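Local atomic coordinates of pesticidal crystal protein Cry2Aa (Bacillus thuringiensis serovar kurstaki, PDB entry 1I5P), a protein that binds midgut epithelial cells of mosquito and moth larvae and promotes their colloid-osmotic lysis. Residues A[52-57]-A[91-96]; A[63-68]-A[187-192]; A[511-516]-A[616-621]. All coordinates share one frame; numbering follows the deposited sequence.

Contact 1 of 3, residues A[52-57]-A[91-96]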
ATOM      1  N   PRO A  52      -9.671 -12.525  -4.710  1.00 13.12           N
ATOM      2  CA  PRO A  52      -8.415 -12.941  -4.078  1.00 13.44           C
ATOM      3  C   PRO A  52      -7.219 -13.100  -5.017  1.00 13.71           C
ATOM      4  O   PRO A  52      -6.079 -12.903  -4.598  1.00 11.40           O
ATOM      5  CB  PRO A  52      -8.789 -14.258  -3.401  1.00 15.38           C
ATOM      6  CG  PRO A  52      -9.940 -14.762  -4.245  1.00 14.59           C
ATOM      7  CD  PRO A  52     -10.733 -13.496  -4.408  1.00 12.36           C
ATOM      8  N   VAL A  53      -7.465 -13.464  -6.273  1.00 11.63           N
ATOM      9  CA  VAL A  53      -6.369 -13.628  -7.218  1.00 12.24           C
ATOM     10  C   VAL A  53      -5.518 -12.357  -7.347  1.00 13.74           C
ATOM     11  O   VAL A  53      -4.315 -12.433  -7.617  1.00 14.48           O
ATOM     12  CB  VAL A  53      -6.890 -14.022  -8.622  1.00 12.56           C
ATOM     13  CG1 VAL A  53      -7.659 -12.864  -9.244  1.00 12.61           C
ATOM     14  CG2 VAL A  53      -5.729 -14.433  -9.508  1.00 10.02           C
ATOM     15  N   VAL A  54      -6.127 -11.190  -7.153  1.00 13.77           N
ATOM     16  CA  VAL A  54      -5.367  -9.946  -7.282  1.00 16.18           C
ATOM     17  C   VAL A  54      -4.254  -9.922  -6.241  1.00 14.80           C
ATOM     18  O   VAL A  54      -3.148  -9.446  -6.509  1.00 13.82           O
ATOM     19  CB  VAL A  54      -6.270  -8.684  -7.124  1.00 17.38           C
ATOM     20  CG1 VAL A  54      -7.438  -8.757  -8.104  1.00 18.93           C
ATOM     21  CG2 VAL A  54      -6.773  -8.558  -5.693  1.00 20.56           C
ATOM     22  N   GLY A  55      -4.550 -10.462  -5.063  1.00 13.28           N
ATOM     23  CA  GLY A  55      -3.568 -10.514  -3.999  1.00 14.75           C
ATOM     24  C   GLY A  55      -2.448 -11.478  -4.340  1.00 14.42           C
ATOM     25  O   GLY A  55      -1.280 -11.200  -4.079  1.00 12.28           O
ATOM     26  N   THR A  56      -2.807 -12.613  -4.931  1.00 13.61           N
ATOM     27  CA  THR A  56      -1.815 -13.605  -5.321  1.00 14.95           C
ATOM     28  C   THR A  56      -0.900 -13.043  -6.405  1.00 13.84           C
ATOM     29  O   THR A  56       0.326 -13.162  -6.319  1.00 14.80           O
ATOM     30  CB  THR A  56      -2.479 -14.888  -5.864  1.00 13.52           C
ATOM     31  OG1 THR A  56      -3.379 -15.419  -4.883  1.00 17.50           O
ATOM     32  CG2 THR A  56      -1.421 -15.940  -6.177  1.00 14.72           C
ATOM     33  N   VAL A  57      -1.493 -12.428  -7.422  1.00 11.65           N
ATOM     34  CA  VAL A  57      -0.712 -11.869  -8.521  1.00 12.80           C
ATOM     35  C   VAL A  57       0.255 -10.789  -8.045  1.00 13.44           C
ATOM     36  O   VAL A  57       1.427 -10.792  -8.418  1.00 14.91           O
ATOM     37  CB  VAL A  57      -1.620 -11.273  -9.620  1.00 13.97           C
ATOM     38  CG1 VAL A  57      -0.768 -10.615 -10.701  1.00 11.49           C
ATOM     39  CG2 VAL A  57      -2.484 -12.367 -10.232  1.00 11.80           C
ATOM     40  N   GLN A  91     -13.142 -13.258 -15.356  1.00 14.07           N
ATOM     41  CA  GLN A  91     -14.568 -12.993 -15.471  1.00 15.53           C
ATOM     42  C   GLN A  91     -15.119 -12.584 -14.112  1.00 13.72           C
ATOM     43  O   GLN A  91     -15.965 -11.706 -14.024  1.00 12.42           O
ATOM     44  CB  GLN A  91     -15.326 -14.223 -15.984  1.00 16.47           C
ATOM     45  CG  GLN A  91     -14.928 -14.671 -17.383  1.00 26.44           C
ATOM     46  CD  GLN A  91     -15.752 -15.847 -17.874  1.00 32.20           C
ATOM     47  OE1 GLN A  91     -16.359 -16.569 -17.083  1.00 33.98           O
ATOM     48  NE2 GLN A  91     -15.764 -16.056 -19.188  1.00 37.51           N
ATOM     49  N   ASP A  92     -14.631 -13.220 -13.051  1.00 13.17           N
ATOM     50  CA  ASP A  92     -15.095 -12.909 -11.705  1.00 12.19           C
ATOM     51  C   ASP A  92     -14.646 -11.521 -11.253  1.00 11.80           C
ATOM     52  O   ASP A  92     -15.364 -10.829 -10.536  1.00 11.91           O
ATOM     53  CB  ASP A  92     -14.595 -13.961 -10.718  1.00 12.92           C
ATOM     54  CG  ASP A  92     -14.899 -13.593  -9.284  1.00 16.09           C
ATOM     55  OD1 ASP A  92     -16.077 -13.717  -8.871  1.00 15.24           O
ATOM     56  OD2 ASP A  92     -13.962 -13.168  -8.570  1.00 16.96           O
ATOM     57  N   ILE A  93     -13.448 -11.122 -11.661  1.00 11.84           N
ATOM     58  CA  ILE A  93     -12.938  -9.802 -11.307  1.00 12.71           C
ATOM     59  C   ILE A  93     -13.902  -8.759 -11.863  1.00 13.37           C
ATOM     60  O   ILE A  93     -14.294  -7.827 -11.164  1.00 13.84           O
ATOM     61  CB  ILE A  93     -11.536  -9.568 -11.903  1.00 11.74           C
ATOM     62  CG1 ILE A  93     -10.491 -10.312 -11.060  1.00 11.49           C
ATOM     63  CG2 ILE A  93     -11.231  -8.071 -11.967  1.00  9.99           C
ATOM     64  CD1 ILE A  93      -9.076 -10.247 -11.624  1.00  8.61           C
ATOM     65  N   LEU A  94     -14.282  -8.929 -13.128  1.00 13.07           N
ATOM     66  CA  LEU A  94     -15.208  -8.010 -13.778  1.00 12.62           C
ATOM     67  C   LEU A  94     -16.552  -8.001 -13.080  1.00 13.04           C
ATOM     68  O   LEU A  94     -17.118  -6.942 -12.814  1.00 12.89           O
ATOM     69  CB  LEU A  94     -15.429  -8.396 -15.240  1.00 12.84           C
ATOM     70  CG  LEU A  94     -16.621  -7.672 -15.888  1.00 17.14           C
ATOM     71  CD1 LEU A  94     -16.330  -6.173 -16.017  1.00 15.51           C
ATOM     72  CD2 LEU A  94     -16.905  -8.280 -17.248  1.00 19.74           C
ATOM     73  N   ARG A  95     -17.074  -9.184 -12.787  1.00 11.88           N
ATOM     74  CA  ARG A  95     -18.370  -9.258 -12.144  1.00 14.51           C
ATOM     75  C   ARG A  95     -18.390  -8.751 -10.714  1.00 14.67           C
ATOM     76  O   ARG A  95     -19.369  -8.137 -10.290  1.00 11.26           O
ATOM     77  CB  ARG A  95     -18.904 -10.682 -12.248  1.00 19.71           C
ATOM     78  CG  ARG A  95     -19.104 -11.089 -13.713  1.00 28.53           C
ATOM     79  CD  ARG A  95     -19.604  -9.889 -14.535  1.00 34.58           C
ATOM     80  NE  ARG A  95     -20.041 -10.213 -15.889  1.00 39.94           N
ATOM     81  CZ  ARG A  95     -21.303 -10.459 -16.231  1.00 39.96           C
ATOM     82  NH1 ARG A  95     -22.261 -10.420 -15.319  1.00 39.18           N
ATOM     83  NH2 ARG A  95     -21.611 -10.723 -17.493  1.00 41.67           N
ATOM     84  N   GLU A  96     -17.323  -8.989  -9.962  1.00 14.45           N
ATOM     85  CA  GLU A  96     -17.301  -8.486  -8.595  1.00 14.04           C
ATOM     86  C   GLU A  96     -17.071  -6.979  -8.622  1.00 13.98           C
ATOM     87  O   GLU A  96     -17.475  -6.270  -7.705  1.00 14.30           O
ATOM     88  CB  GLU A  96     -16.218  -9.180  -7.770  1.00 13.99           C
ATOM     89  CG  GLU A  96     -16.476 -10.667  -7.572  1.00 13.56           C
ATOM     90  CD  GLU A  96     -15.863 -11.208  -6.296  1.00 13.90           C
ATOM     91  OE1 GLU A  96     -16.314 -10.802  -5.208  1.00 12.88           O
ATOM     92  OE2 GLU A  96     -14.935 -12.041  -6.381  1.00 14.26           O
TER
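Val53, Val54 and Ile93 meet in the pore-forming helical bundle of this three-domain delta-endotoxin, where the N-terminal part of helix 53-65 comes up against the middle of helix 88-101. The contact is small and wholly apolar, and one methyl group does the work from the far side: CD1 of Ile93. It lies 3.8 Å from CG1 of Val53 and 4.2 Å from CG1 of Val54, reaching one branch of each valine. The two backbones stay well apart, the nearest CA atoms being those of Val54 and Ile93 at 8.6 Å, and the isoleucine and the valine methyls reach into that gap from their two sides.

The torsions of Ile93 explain its reach. The bond from CA to CB of Ile93 does not aim at the other helix, but CG1 lies opposite the carbonyl carbon and the chain then runs out extended, with chi2 at 175°, which carries CD1 across to the valines. Both valines point their CB toward Ile93. They differ in how they offer the methyl: CG1 of Val53 sits between its backbone N and carbonyl carbon (chi1 68°), whereas CG1 of Val54 lies anti to its carbonyl carbon (chi1 -54°). The side chain of Val53 meets the isoleucine at roughly a right angle, that of Val54 at a slant.

The rest of the bundle closes round this point. Ile93 also packs on Pro175 and Leu176 of helix 170-193 and on Ala51, just ahead of the valines, while Glu96 forms a salt bridge with Lys42 of helix 31-44. On the polar flank of helix 88-101, one turn apart, OD2 of Asp92 and OE2 of Glu96 are only 2.6 Å from each other, close enough that one of the two acids probably holds a proton.

Contact 2 of 3, residues A[63-68]-A[187-192]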
ATOM      1  N   LYS A  63       7.536 -10.809  -5.590  1.00 12.85           N
ATOM      2  CA  LYS A  63       8.576 -11.825  -5.443  1.00 14.43           C
ATOM      3  C   LYS A  63       9.474 -11.976  -6.672  1.00 14.01           C
ATOM      4  O   LYS A  63      10.646 -12.329  -6.546  1.00 13.47           O
ATOM      5  CB  LYS A  63       7.941 -13.170  -5.094  1.00 14.60           C
ATOM      6  CG  LYS A  63       7.436 -13.255  -3.662  1.00 16.25           C
ATOM      7  CD  LYS A  63       6.832 -14.613  -3.361  1.00 14.83           C
ATOM      8  CE  LYS A  63       6.577 -14.784  -1.874  1.00 18.80           C
ATOM      9  NZ  LYS A  63       7.826 -14.928  -1.076  1.00 19.59           N
ATOM     10  N   LYS A  64       8.926 -11.724  -7.858  1.00 14.59           N
ATOM     11  CA  LYS A  64       9.713 -11.814  -9.084  1.00 14.04           C
ATOM     12  C   LYS A  64      10.749 -10.697  -9.106  1.00 14.03           C
ATOM     13  O   LYS A  64      11.917 -10.915  -9.433  1.00 11.79           O
ATOM     14  CB  LYS A  64       8.810 -11.692 -10.315  1.00 13.72           C
ATOM     15  CG  LYS A  64       8.105 -12.982 -10.702  1.00 13.49           C
ATOM     16  CD  LYS A  64       9.107 -14.047 -11.136  1.00 14.11           C
ATOM     17  CE  LYS A  64       8.402 -15.304 -11.629  1.00 17.15           C
ATOM     18  NZ  LYS A  64       9.359 -16.382 -11.990  1.00 17.88           N
ATOM     19  N   VAL A  65      10.303  -9.496  -8.756  1.00 13.40           N
ATOM     20  CA  VAL A  65      11.166  -8.319  -8.723  1.00 12.76           C
ATOM     21  C   VAL A  65      12.122  -8.403  -7.532  1.00 12.14           C
ATOM     22  O   VAL A  65      13.250  -7.909  -7.584  1.00  8.81           O
ATOM     23  CB  VAL A  65      10.319  -7.029  -8.589  1.00 13.51           C
ATOM     24  CG1 VAL A  65      11.220  -5.814  -8.354  1.00 16.14           C
ATOM     25  CG2 VAL A  65       9.475  -6.831  -9.840  1.00 14.88           C
ATOM     26  N   GLY A  66      11.652  -9.036  -6.462  1.00 11.00           N
ATOM     27  CA  GLY A  66      12.446  -9.159  -5.252  1.00 13.23           C
ATOM     28  C   GLY A  66      13.561 -10.185  -5.291  1.00 14.24           C
ATOM     29  O   GLY A  66      14.324 -10.308  -4.338  1.00 15.40           O
ATOM     30  N   SER A  67      13.671 -10.916  -6.394  1.00 14.82           N
ATOM     31  CA  SER A  67      14.708 -11.938  -6.516  1.00 16.89           C
ATOM     32  C   SER A  67      15.295 -12.029  -7.925  1.00 15.07           C
ATOM     33  O   SER A  67      14.565 -12.060  -8.914  1.00 13.42           O
ATOM     34  CB  SER A  67      14.141 -13.296  -6.106  1.00 17.17           C
ATOM     35  OG  SER A  67      15.073 -14.319  -6.380  1.00 26.13           O
ATOM     36  N   LEU A  68      16.621 -12.082  -8.004  1.00 14.68           N
ATOM     37  CA  LEU A  68      17.306 -12.157  -9.288  1.00 12.49           C
ATOM     38  C   LEU A  68      16.862 -13.369 -10.099  1.00 13.99           C
ATOM     39  O   LEU A  68      16.978 -13.389 -11.330  1.00 12.77           O
ATOM     40  CB  LEU A  68      18.825 -12.205  -9.079  1.00 11.44           C
ATOM     41  CG  LEU A  68      19.657 -12.129 -10.371  1.00 14.84           C
ATOM     42  CD1 LEU A  68      19.271 -10.881 -11.161  1.00  9.02           C
ATOM     43  CD2 LEU A  68      21.143 -12.109 -10.032  1.00 10.68           C
ATOM     44  N   PHE A 187       5.674  -9.408 -20.196  1.00 13.84           N
ATOM     45  CA  PHE A 187       6.129  -9.960 -21.469  1.00 14.45           C
ATOM     46  C   PHE A 187       7.354  -9.189 -21.952  1.00 13.31           C
ATOM     47  O   PHE A 187       8.375  -9.775 -22.309  1.00 14.86           O
ATOM     48  CB  PHE A 187       4.994  -9.854 -22.504  1.00 15.28           C
ATOM     49  CG  PHE A 187       5.460  -9.904 -23.937  1.00 16.05           C
ATOM     50  CD1 PHE A 187       5.883 -11.104 -24.507  1.00 17.27           C
ATOM     51  CD2 PHE A 187       5.487  -8.746 -24.714  1.00 14.22           C
ATOM     52  CE1 PHE A 187       6.324 -11.154 -25.830  1.00 14.16           C
ATOM     53  CE2 PHE A 187       5.928  -8.789 -26.043  1.00 15.70           C
ATOM     54  CZ  PHE A 187       6.348  -9.999 -26.599  1.00 13.93           C
ATOM     55  N   ILE A 188       7.240  -7.867 -21.958  1.00 12.90           N
ATOM     56  CA  ILE A 188       8.331  -7.004 -22.384  1.00 13.74           C
ATOM     57  C   ILE A 188       9.573  -7.223 -21.518  1.00 14.12           C
ATOM     58  O   ILE A 188      10.682  -7.357 -22.031  1.00 13.17           O
ATOM     59  CB  ILE A 188       7.896  -5.524 -22.328  1.00 13.99           C
ATOM     60  CG1 ILE A 188       6.804  -5.285 -23.379  1.00 13.95           C
ATOM     61  CG2 ILE A 188       9.100  -4.603 -22.550  1.00 12.09           C
ATOM     62  CD1 ILE A 188       6.082  -3.945 -23.250  1.00 15.20           C
ATOM     63  N   ARG A 189       9.377  -7.278 -20.206  1.00 14.39           N
ATOM     64  CA  ARG A 189      10.485  -7.498 -19.287  1.00 16.11           C
ATOM     65  C   ARG A 189      11.128  -8.857 -19.562  1.00 15.78           C
ATOM     66  O   ARG A 189      12.345  -8.999 -19.480  1.00 16.05           O
ATOM     67  CB  ARG A 189       9.994  -7.445 -17.835  1.00 15.02           C
ATOM     68  CG  ARG A 189      11.109  -7.444 -16.790  1.00 14.07           C
ATOM     69  CD  ARG A 189      10.527  -7.525 -15.389  1.00  9.97           C
ATOM     70  NE  ARG A 189      11.515  -7.293 -14.334  1.00 12.26           N
ATOM     71  CZ  ARG A 189      11.995  -8.238 -13.534  1.00 12.40           C
ATOM     72  NH1 ARG A 189      11.589  -9.494 -13.665  1.00  9.75           N
ATOM     73  NH2 ARG A 189      12.859  -7.924 -12.579  1.00 14.42           N
ATOM     74  N   ASP A 190      10.309  -9.854 -19.887  1.00 16.76           N
ATOM     75  CA  ASP A 190      10.824 -11.191 -20.172  1.00 15.61           C
ATOM     76  C   ASP A 190      11.764 -11.164 -21.373  1.00 16.95           C
ATOM     77  O   ASP A 190      12.840 -11.761 -21.339  1.00 15.75           O
ATOM     78  CB  ASP A 190       9.676 -12.169 -20.446  1.00 14.26           C
ATOM     79  CG  ASP A 190       9.001 -12.661 -19.171  1.00 14.36           C
ATOM     80  OD1 ASP A 190       9.485 -12.338 -18.066  1.00 14.12           O
ATOM     81  OD2 ASP A 190       7.987 -13.384 -19.277  1.00 12.84           O
ATOM     82  N   VAL A 191      11.360 -10.472 -22.435  1.00 16.29           N
ATOM     83  CA  VAL A 191      12.190 -10.383 -23.632  1.00 15.07           C
ATOM     84  C   VAL A 191      13.553  -9.799 -23.280  1.00 16.29           C
ATOM     85  O   VAL A 191      14.588 -10.291 -23.730  1.00 12.68           O
ATOM     86  CB  VAL A 191      11.532  -9.485 -24.705  1.00 16.81           C
ATOM     87  CG1 VAL A 191      12.502  -9.254 -25.862  1.00 16.83           C
ATOM     88  CG2 VAL A 191      10.248 -10.131 -25.206  1.00 12.37           C
ATOM     89  N   ILE A 192      13.538  -8.755 -22.459  1.00 16.27           N
ATOM     90  CA  ILE A 192      14.760  -8.081 -22.036  1.00 15.02           C
ATOM     91  C   ILE A 192      15.699  -8.972 -21.219  1.00 16.65           C
ATOM     92  O   ILE A 192      16.874  -9.134 -21.564  1.00 15.95           O
ATOM     93  CB  ILE A 192      14.432  -6.831 -21.185  1.00 14.43           C
ATOM     94  CG1 ILE A 192      13.651  -5.817 -22.034  1.00 13.89           C
ATOM     95  CG2 ILE A 192      15.717  -6.220 -20.633  1.00 10.18           C
ATOM     96  CD1 ILE A 192      13.112  -4.637 -21.254  1.00 14.23           C
TER
HETATM   97  O   HOH W   1      14.103  -9.830 -10.793  1.00 12.06           O
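In the helical bundle of the N-terminal domain, the end of helix 53-65 faces helix 170-193 across a gap bridged by one arginine and one water. Arg189 points its CB at the other segment and stretches out fully, chi1, chi2 and chi3 all lying within 10° of 180°, so that the guanidinium is delivered to Lys64 and Val65 near the end of helix 53-65. Such length is needed: even the closest CA atoms, those of Val65 and Arg189, are 10.6 Å apart.

At the far end the contact has an apolar and a polar side. CG2 of Val65 lies over one face of the guanidinium, 4.5 Å from NH2 of Arg189, and the same nitrogen is 4.2 Å from CA of Val65. The polar link is indirect. Water 1 sits at the edge of the guanidinium, in its plane, accepts a hydrogen bond from NH2 of Arg189 at 2.9 Å and is hydrogen-bonded to O of Lys64 at 2.8 Å. Direct approach of that carbonyl O of Lys64 to NH2 of Arg189 stops at 4.4 Å, which leaves the water as the mediator.

Further bonds hold the guanidinium. NE is bound to the carbonyl O of Phe262, NH2 also to that of Tyr264, and NH1 to that of Gly70, so several main-chain oxygens surround this buried cation. Next to it Asp190 accepts from the backbone N of Ile73 and of Leu74, and Lys64 turns its NZ to Glu76 and to the carbonyl of Arg72. Here an arginine of helix 170-193 binds carbonyls of the chain that follows helices 53-65 and 238-259, in the helical bundle of a three-domain delta-endotoxin.

Contact 3 of 3, residues A[511-516]-A[616-621]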
ATOM      1  N   PHE A 511       5.167  17.702   4.136  1.00 17.02           N
ATOM      2  CA  PHE A 511       3.896  16.990   4.063  1.00 17.75           C
ATOM      3  C   PHE A 511       3.955  15.647   3.352  1.00 17.24           C
ATOM      4  O   PHE A 511       4.795  15.415   2.489  1.00 16.49           O
ATOM      5  CB  PHE A 511       2.847  17.859   3.354  1.00 16.70           C
ATOM      6  CG  PHE A 511       2.680  19.225   3.954  1.00 15.72           C
ATOM      7  CD1 PHE A 511       3.619  20.223   3.712  1.00 15.00           C
ATOM      8  CD2 PHE A 511       1.602  19.503   4.788  1.00 13.21           C
ATOM      9  CE1 PHE A 511       3.488  21.483   4.290  1.00 17.86           C
ATOM     10  CE2 PHE A 511       1.461  20.760   5.375  1.00 16.76           C
ATOM     11  CZ  PHE A 511       2.409  21.753   5.126  1.00 12.10           C
ATOM     12  N   ILE A 512       3.041  14.762   3.730  1.00 17.76           N
ATOM     13  CA  ILE A 512       2.945  13.462   3.091  1.00 17.04           C
ATOM     14  C   ILE A 512       2.035  13.719   1.899  1.00 15.70           C
ATOM     15  O   ILE A 512       0.975  14.317   2.049  1.00 16.23           O
ATOM     16  CB  ILE A 512       2.321  12.420   4.040  1.00 16.10           C
ATOM     17  CG1 ILE A 512       3.248  12.219   5.243  1.00 16.13           C
ATOM     18  CG2 ILE A 512       2.097  11.104   3.306  1.00 15.91           C
ATOM     19  CD1 ILE A 512       2.727  11.246   6.279  1.00 16.70           C
ATOM     20  N   SER A 513       2.469  13.294   0.716  1.00 15.08           N
ATOM     21  CA  SER A 513       1.707  13.507  -0.506  1.00 14.91           C
ATOM     22  C   SER A 513       1.312  12.192  -1.180  1.00 14.67           C
ATOM     23  O   SER A 513       2.160  11.393  -1.573  1.00 14.67           O
ATOM     24  CB  SER A 513       2.527  14.367  -1.474  1.00 15.51           C
ATOM     25  OG  SER A 513       1.837  14.589  -2.692  1.00 19.09           O
ATOM     26  N   GLU A 514       0.009  11.991  -1.310  1.00 13.73           N
ATOM     27  CA  GLU A 514      -0.563  10.797  -1.922  1.00 15.39           C
ATOM     28  C   GLU A 514       0.054  10.417  -3.275  1.00 14.56           C
ATOM     29  O   GLU A 514       0.316  11.284  -4.115  1.00 11.39           O
ATOM     30  CB  GLU A 514      -2.078  11.008  -2.069  1.00 17.20           C
ATOM     31  CG  GLU A 514      -2.775  10.047  -3.010  1.00 21.30           C
ATOM     32  CD  GLU A 514      -4.289  10.141  -2.927  1.00 20.85           C
ATOM     33  OE1 GLU A 514      -4.843  11.216  -3.243  1.00 20.14           O
ATOM     34  OE2 GLU A 514      -4.926   9.135  -2.550  1.00 17.84           O
ATOM     35  N   LYS A 515       0.297   9.119  -3.464  1.00 12.44           N
ATOM     36  CA  LYS A 515       0.844   8.588  -4.716  1.00 12.02           C
ATOM     37  C   LYS A 515       0.093   7.314  -5.093  1.00 12.49           C
ATOM     38  O   LYS A 515      -0.397   6.599  -4.225  1.00 12.08           O
ATOM     39  CB  LYS A 515       2.340   8.290  -4.575  1.00 14.22           C
ATOM     40  CG  LYS A 515       3.194   9.535  -4.408  1.00 12.75           C
ATOM     41  CD  LYS A 515       3.064  10.437  -5.626  1.00 15.68           C
ATOM     42  CE  LYS A 515       3.707  11.794  -5.381  1.00 16.55           C
ATOM     43  NZ  LYS A 515       3.023  12.524  -4.276  1.00 16.53           N
ATOM     44  N   PHE A 516       0.004   7.025  -6.387  1.00 14.75           N
ATOM     45  CA  PHE A 516      -0.717   5.838  -6.836  1.00 15.74           C
ATOM     46  C   PHE A 516       0.179   4.723  -7.358  1.00 14.46           C
ATOM     47  O   PHE A 516      -0.205   3.556  -7.324  1.00 13.80           O
ATOM     48  CB  PHE A 516      -1.746   6.226  -7.904  1.00 16.40           C
ATOM     49  CG  PHE A 516      -2.663   7.338  -7.477  1.00 18.96           C
ATOM     50  CD1 PHE A 516      -2.453   8.639  -7.924  1.00 19.32           C
ATOM     51  CD2 PHE A 516      -3.709   7.094  -6.595  1.00 20.57           C
ATOM     52  CE1 PHE A 516      -3.271   9.685  -7.497  1.00 20.26           C
ATOM     53  CE2 PHE A 516      -4.535   8.137  -6.159  1.00 21.23           C
ATOM     54  CZ  PHE A 516      -4.313   9.434  -6.612  1.00 18.16           C
ATOM     55  N   PRO A 616       8.573  22.880  -4.398  1.00 24.91           N
ATOM     56  CA  PRO A 616       8.609  21.717  -3.509  1.00 24.82           C
ATOM     57  C   PRO A 616       9.406  20.566  -4.090  1.00 23.12           C
ATOM     58  O   PRO A 616       9.605  20.486  -5.299  1.00 21.95           O
ATOM     59  CB  PRO A 616       7.132  21.366  -3.340  1.00 24.68           C
ATOM     60  CG  PRO A 616       6.451  22.693  -3.533  1.00 27.00           C
ATOM     61  CD  PRO A 616       7.182  23.208  -4.744  1.00 24.79           C
ATOM     62  N   PHE A 617       9.863  19.680  -3.212  1.00 21.04           N
ATOM     63  CA  PHE A 617      10.629  18.509  -3.619  1.00 20.39           C
ATOM     64  C   PHE A 617       9.922  17.276  -3.073  1.00 19.43           C
ATOM     65  O   PHE A 617       9.524  17.241  -1.909  1.00 19.91           O
ATOM     66  CB  PHE A 617      12.051  18.588  -3.056  1.00 19.54           C
ATOM     67  CG  PHE A 617      12.915  17.394  -3.381  1.00 20.05           C
ATOM     68  CD1 PHE A 617      13.847  17.456  -4.413  1.00 18.70           C
ATOM     69  CD2 PHE A 617      12.826  16.220  -2.628  1.00 18.75           C
ATOM     70  CE1 PHE A 617      14.681  16.379  -4.690  1.00 19.23           C
ATOM     71  CE2 PHE A 617      13.658  15.133  -2.898  1.00 16.15           C
ATOM     72  CZ  PHE A 617      14.587  15.214  -3.931  1.00 18.94           C
ATOM     73  N   ASP A 618       9.757  16.265  -3.917  1.00 18.38           N
ATOM     74  CA  ASP A 618       9.110  15.026  -3.497  1.00 18.65           C
ATOM     75  C   ASP A 618      10.120  13.893  -3.367  1.00 17.62           C
ATOM     76  O   ASP A 618      10.712  13.469  -4.356  1.00 15.98           O
ATOM     77  CB  ASP A 618       8.038  14.599  -4.505  1.00 20.18           C
ATOM     78  CG  ASP A 618       6.692  15.267  -4.258  1.00 21.85           C
ATOM     79  OD1 ASP A 618       5.944  14.807  -3.371  1.00 19.38           O
ATOM     80  OD2 ASP A 618       6.386  16.254  -4.956  1.00 25.02           O
ATOM     81  N   LEU A 619      10.318  13.413  -2.143  1.00 17.09           N
ATOM     82  CA  LEU A 619      11.216  12.287  -1.903  1.00 16.24           C
ATOM     83  C   LEU A 619      10.226  11.124  -1.994  1.00 14.31           C
ATOM     84  O   LEU A 619       9.421  10.920  -1.082  1.00 13.74           O
ATOM     85  CB  LEU A 619      11.808  12.351  -0.494  1.00 15.72           C
ATOM     86  CG  LEU A 619      13.254  11.887  -0.278  1.00 19.91           C
ATOM     87  CD1 LEU A 619      13.355  11.297   1.118  1.00 15.38           C
ATOM     88  CD2 LEU A 619      13.683  10.863  -1.320  1.00 16.07           C
ATOM     89  N   MET A 620      10.286  10.373  -3.091  1.00 14.63           N
ATOM     90  CA  MET A 620       9.344   9.279  -3.321  1.00 13.06           C
ATOM     91  C   MET A 620       9.735   7.869  -2.891  1.00 12.93           C
ATOM     92  O   MET A 620       8.895   7.129  -2.370  1.00 12.80           O
ATOM     93  CB  MET A 620       8.937   9.297  -4.791  1.00 13.97           C
ATOM     94  CG  MET A 620       8.305  10.629  -5.184  1.00 12.29           C
ATOM     95  SD  MET A 620       8.085  10.813  -6.944  1.00 12.97           S
ATOM     96  CE  MET A 620       6.661   9.737  -7.178  1.00 10.51           C
ATOM     97  N   ASN A 621      10.985   7.477  -3.126  1.00 11.71           N
ATOM     98  CA  ASN A 621      11.435   6.154  -2.711  1.00 12.17           C
ATOM     99  C   ASN A 621      12.939   6.119  -2.511  1.00 13.13           C
ATOM    100  O   ASN A 621      13.689   6.879  -3.126  1.00 12.06           O
ATOM    101  CB  ASN A 621      11.042   5.076  -3.729  1.00 11.97           C
ATOM    102  CG  ASN A 621      10.788   3.711  -3.071  1.00 15.61           C
ATOM    103  OD1 ASN A 621      11.223   3.454  -1.943  1.00 11.81           O
ATOM    104  ND2 ASN A 621      10.081   2.833  -3.782  1.00 12.22           N
TER
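A largely buried polar cluster at the end of strand 510-513, in the C-terminal beta sandwich, brings Lys515 between its own backbone and the side chains of strand 617-626. The lysine points its CB at that strand and then bends, at chi2 (-61°) and again at chi4 (-63°), which folds NZ back over the residues that precede it. There NZ donates to O of Glu514 at 3.0 Å, approaching from above the carbonyl plane, 58° out of it, and makes a weak bond to O of Ser513.

Across the gap the ammonium faces Asp618: NZ of Lys515 and OD1 of Asp618 form a long salt bridge of 3.8 Å, the two side chains meeting at a slant. Ser522 shortens the connection, since its OG is hydrogen-bonded both to NZ of Lys515 and to OD1 of Asp618. Strand 522-525 pairs antiparallel with both 510-513 and 617-626 in this jelly-roll domain, so the two segments are neighbours but one, and side chains have to bridge the intervening strand. CB of Ser513 lies 3.9 Å from OD1 of Asp618.

The aliphatic part of the lysine has its own partner. Met620, bent at chi3, places CE 4.0 Å from CD of Lys515 and equally far from CE of the lysine, the two chains crossing at about a right angle. Ala585 of strand 585-597 touches both Lys515 and Met620 and adds to the apolar side of the cluster. Met620 and Asn621 form a classic beta bulge opposite Arg548 of strand 541-550, and the carbonyl O of Met620 accepts a hydrogen bond from ND2 of Asn518.

In the fold
Contacts 1 and 2 belong to the N-terminal helical domain and both use helix 53-65, the first at its start and the second at its end; their centres are 22 Å apart. Their other segments lie on helices 88-101 and 170-193, and along the chain the four segments alternate, so one helix is tied at its two ends to different parts of the bundle. Contact 3 comes later in the chain, in the C-terminal beta sandwich, with its centre 29 Å from that of contact 1 and 26 Å from that of contact 2. The contacts thus join interior parts of two different domains, the helical one, associated with pore formation in this family, and the beta sandwich.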